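Local structure of chitin oligosaccharide binding protein NagB2 (Paenibacillus sp. FPU-7, 7EHU) at residues D78-L81 and K82-A86; A334-K337 and N338-L342. The protein binds chitin oligosaccharides such as N,N'-diacetylchitobiose and N,N',N''-triacetylchitotriose, probably as the extracellular solute-binding component of a sugar uptake system. One frame throughout, in Å; residues are numbered along the deposited sequence.

Interaction 1 of 2, residues D78-L81 and K82-A86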
# COMPACT_ATOMS: atom_id res chain seq x y z
N ASP A 78 -1.04 11.44 6.59
CA ASP A 78 -2.00 11.61 7.66
C ASP A 78 -1.82 12.91 8.43
O ASP A 78 -2.74 13.29 9.16
CB ASP A 78 -1.97 10.41 8.61
CG ASP A 78 -2.27 9.12 7.90
OD1 ASP A 78 -1.83 8.09 8.40
OD2 ASP A 78 -2.98 9.15 6.88
N VAL A 79 -0.68 13.58 8.28
CA VAL A 79 -0.43 14.81 9.04
C VAL A 79 -0.07 15.96 8.10
O VAL A 79 -0.80 16.95 8.02
CB VAL A 79 0.64 14.59 10.12
CG1 VAL A 79 0.88 15.87 10.93
CG2 VAL A 79 0.26 13.43 11.05
N LYS A 80 1.07 15.85 7.41
CA LYS A 80 1.65 17.01 6.72
C LYS A 80 0.84 17.41 5.49
O LYS A 80 0.41 18.56 5.37
CB LYS A 80 3.12 16.76 6.37
CG LYS A 80 3.88 18.04 6.06
CD LYS A 80 5.35 17.79 5.78
CE LYS A 80 6.15 19.07 5.76
NZ LYS A 80 7.59 18.86 5.45
N LEU A 81 0.66 16.49 4.53
CA LEU A 81 -0.12 16.87 3.35
C LEU A 81 -1.56 17.20 3.74
O LEU A 81 -2.17 18.11 3.17
CB LEU A 81 -0.08 15.75 2.32
CG LEU A 81 -0.78 16.06 1.00
CD1 LEU A 81 -0.10 17.21 0.28
CD2 LEU A 81 -0.81 14.81 0.11
N LYS A 82 -2.10 16.46 4.71
CA LYS A 82 -3.46 16.74 5.18
C LYS A 82 -3.58 18.19 5.64
O LYS A 82 -4.54 18.90 5.29
CB LYS A 82 -3.82 15.76 6.30
CG LYS A 82 -5.27 15.88 6.79
CD LYS A 82 -5.59 14.89 7.91
CE LYS A 82 -5.71 13.45 7.41
NZ LYS A 82 -5.73 12.44 8.54
N ALA A 83 -2.61 18.65 6.44
CA ALA A 83 -2.66 20.00 6.98
C ALA A 83 -2.45 21.04 5.88
O ALA A 83 -3.10 22.09 5.88
CB ALA A 83 -1.58 20.14 8.05
N GLU A 84 -1.55 20.76 4.95
CA GLU A 84 -1.31 21.68 3.84
C GLU A 84 -2.54 21.81 2.96
O GLU A 84 -2.90 22.92 2.53
CB GLU A 84 -0.12 21.15 3.04
CG GLU A 84 1.21 21.36 3.73
CD GLU A 84 2.32 20.46 3.22
OE1 GLU A 84 3.49 20.73 3.57
OE2 GLU A 84 2.05 19.45 2.51
N MET A 85 -3.24 20.70 2.72
CA MET A 85 -4.48 20.73 1.95
C MET A 85 -5.56 21.50 2.69
O MET A 85 -6.30 22.27 2.08
CB MET A 85 -4.94 19.30 1.65
CG MET A 85 -4.12 18.62 0.56
SD MET A 85 -4.42 19.41 -1.03
CE MET A 85 -3.47 18.32 -2.11
N ALA A 86 -5.66 21.31 4.01
CA ALA A 86 -6.65 22.05 4.79
C ALA A 86 -6.44 23.55 4.64
O ALA A 86 -7.41 24.32 4.64
CB ALA A 86 -6.59 21.63 6.27
O HOH W 1 -5.43 10.31 6.74
O HOH W 2 -4.51 11.99 11.15
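Lys-82 reaches back over one turn of helix 73-86 to the carbonyl of Asp-78, an i to i+4 contact in a helix of the periplasmic-binding-protein fold. Its CB lies 3.7 Å from Val-79 O. From there CG stands anti to the backbone N (chi1 -175°), and with chi2 extended as well the chain carries CD to 3.5 Å from Asp-78 O. The bend at chi3 (-73°) then keeps CE at the same distance and turns NZ onto the oxygen, to which it donates at 3.2 Å, tilted from the carbonyl plane. The helix has a wider pi-type turn at 78-80; Asp-78 O takes the ammonium, while the regular i to i+4 backbone bonds run from Val-79 O to Ala-83 N onward. A long, flexible lysine suits the place, since it can double back and still carry three N-H donors.

On the adjoining flank Lys-80 and Glu-84 pass near each other without pairing: their charges go to Asp-69 and Arg-35, while Glu-84 OE1 rests 3.7 Å from Lys-80 CG. Leu-81 and Met-85, apolar as a buried flank requires, meet CG to CG and face Phe-94 of strand 93-97. The Asp-78 carboxylate is salt-bridged to Lys-397, and two waters complete the grip on Lys-82: one donates to Asp-78 OD2 at 2.7 Å, the other to Asp-78 O, and both accept from Lys-82 NZ.

Interaction 2 of 2, residues A334-K337 and N338-L342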
# COMPACT_ATOMS: atom_id res chain seq x y z
N ALA A 334 6.75 18.93 -17.62
CA ALA A 334 8.02 18.30 -17.95
C ALA A 334 8.35 17.17 -16.98
O ALA A 334 8.87 16.12 -17.39
CB ALA A 334 9.14 19.34 -17.99
N PHE A 335 8.06 17.37 -15.70
CA PHE A 335 8.28 16.31 -14.73
C PHE A 335 7.42 15.09 -15.06
O PHE A 335 7.91 13.95 -15.05
CB PHE A 335 7.96 16.79 -13.31
CG PHE A 335 7.97 15.67 -12.30
CD1 PHE A 335 9.17 15.16 -11.83
CD2 PHE A 335 6.80 15.08 -11.89
CE1 PHE A 335 9.20 14.11 -10.95
CE2 PHE A 335 6.82 14.02 -10.99
CZ PHE A 335 8.02 13.53 -10.53
N ILE A 336 6.14 15.30 -15.37
CA ILE A 336 5.26 14.18 -15.72
C ILE A 336 5.82 13.44 -16.93
O ILE A 336 5.91 12.21 -16.96
CB ILE A 336 3.81 14.66 -15.93
CG1 ILE A 336 3.21 15.17 -14.62
CG2 ILE A 336 2.94 13.56 -16.55
CD1 ILE A 336 1.96 15.96 -14.81
N LYS A 337 6.23 14.21 -17.94
CA LYS A 337 6.79 13.64 -19.16
C LYS A 337 8.00 12.77 -18.87
O LYS A 337 8.19 11.72 -19.51
CB LYS A 337 7.19 14.78 -20.11
CG LYS A 337 7.88 14.32 -21.39
CD LYS A 337 8.47 15.47 -22.21
CE LYS A 337 9.59 16.16 -21.49
NZ LYS A 337 10.94 15.60 -21.85
N ASN A 338 8.84 13.20 -17.93
CA ASN A 338 10.09 12.52 -17.67
C ASN A 338 9.99 11.43 -16.63
O ASN A 338 10.82 10.52 -16.63
CB ASN A 338 11.16 13.53 -17.28
CG ASN A 338 11.59 14.40 -18.46
OD1 ASN A 338 11.52 13.96 -19.61
ND2 ASN A 338 12.05 15.61 -18.18
N PHE A 339 8.99 11.47 -15.76
CA PHE A 339 8.81 10.43 -14.76
C PHE A 339 8.00 9.26 -15.30
O PHE A 339 8.35 8.09 -15.06
CB PHE A 339 8.13 10.99 -13.51
CG PHE A 339 8.12 10.03 -12.36
CD1 PHE A 339 9.26 9.80 -11.62
CD2 PHE A 339 6.97 9.34 -12.01
CE1 PHE A 339 9.26 8.91 -10.56
CE2 PHE A 339 6.96 8.44 -10.95
CZ PHE A 339 8.11 8.24 -10.22
N TYR A 340 6.90 9.55 -16.00
CA TYR A 340 5.96 8.53 -16.47
C TYR A 340 6.36 8.12 -17.88
O TYR A 340 5.76 8.52 -18.88
CB TYR A 340 4.53 9.05 -16.37
CG TYR A 340 4.11 9.27 -14.94
CD1 TYR A 340 3.69 8.21 -14.15
CD2 TYR A 340 4.16 10.53 -14.36
CE1 TYR A 340 3.32 8.39 -12.84
CE2 TYR A 340 3.78 10.73 -13.05
CZ TYR A 340 3.38 9.67 -12.29
OH TYR A 340 3.01 9.88 -10.99
N THR A 341 7.41 7.31 -17.96
CA THR A 341 7.88 6.77 -19.23
C THR A 341 8.31 5.33 -18.98
O THR A 341 8.68 4.96 -17.86
CB THR A 341 8.94 7.74 -19.79
OG1 THR A 341 9.34 7.33 -21.10
CG2 THR A 341 10.16 7.83 -18.88
N LEU A 342 8.22 4.51 -20.02
CA LEU A 342 8.49 3.09 -19.81
C LEU A 342 9.94 2.83 -19.45
O LEU A 342 10.26 1.81 -18.85
CB LEU A 342 8.12 2.27 -21.06
CG LEU A 342 6.63 2.25 -21.41
CD1 LEU A 342 6.33 1.15 -22.42
CD2 LEU A 342 5.76 2.08 -20.19
O HOH W 3 6.21 10.44 -20.87
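Phe-335 and Phe-339, one helical turn apart, lie side by side and point the same way, their planes only 16° apart but slid so far that the rings barely overlap. The close touch is instead a CH-pi contact: Phe-339 CB sits over one face of the Phe-335 ring, 4.2 Å from its centroid and displaced toward the CZ rim. In both, CG is anti to the backbone N (chi1 171° and -171°), which sends the rings off the same flank into the core, where Phe-335 meets Leu-50 and Phe-320 and Phe-339 packs edge-to-face with Tyr-318. Tyr-340 closes this tight side. Ile-336 CG2 touches its CD2 at 3.9 Å, and Phe-339 CD2 hangs over the centre of its ring.

This is the C-terminal end of helix 326-339, in the periplasmic-binding-protein fold. Tyr-340 N still bonds to Ile-336 O at 3.0 Å, but Tyr-340 itself leaves helical geometry as the centre of an inverse gamma turn, and Thr-341 leads into helix 342-352.

The solvent side belongs to partly exposed Lys-337 and the hydrated helix end; Asn-338 is buried. Lys-337, bent at chi3 and chi4, folds its NZ onto Asn-338 OD1 at 2.8 Å while also bridging to Glu-60 of helix 44-60. With alanine in place of Lys-337, Glu-60 is likely to lose this countercharge and Asn-338 OD1 one of its donors. An amide suits position 338 because OD1 accepts from the lysine while ND2 donates to Thr-57 and Glu-60. At the helix end a water donates to both Lys-337 O, at 2.7 Å, and Tyr-340 O.

Overall arrangement
Interactions 1 and 2 lie on two separate helices, 73-86 and 326-339, whose contacts have centres about 26 Å apart and nearest atoms about 13 Å apart, so they do not touch. Strands link them: Leu-81 and Met-85 of interaction 1 pack on strand 93-97, which pairs antiparallel with strand 309-320, the strand that Phe-335 and Ile-336 of interaction 2 meet. The side chain of Asp-78 is about 6 Å from an N-acetylglucosamine unit of the bound chitin oligosaccharide and that of Phe-339 about 8 Å from one, distances that place these two side chains near the pocket but beyond direct contact with the sugar.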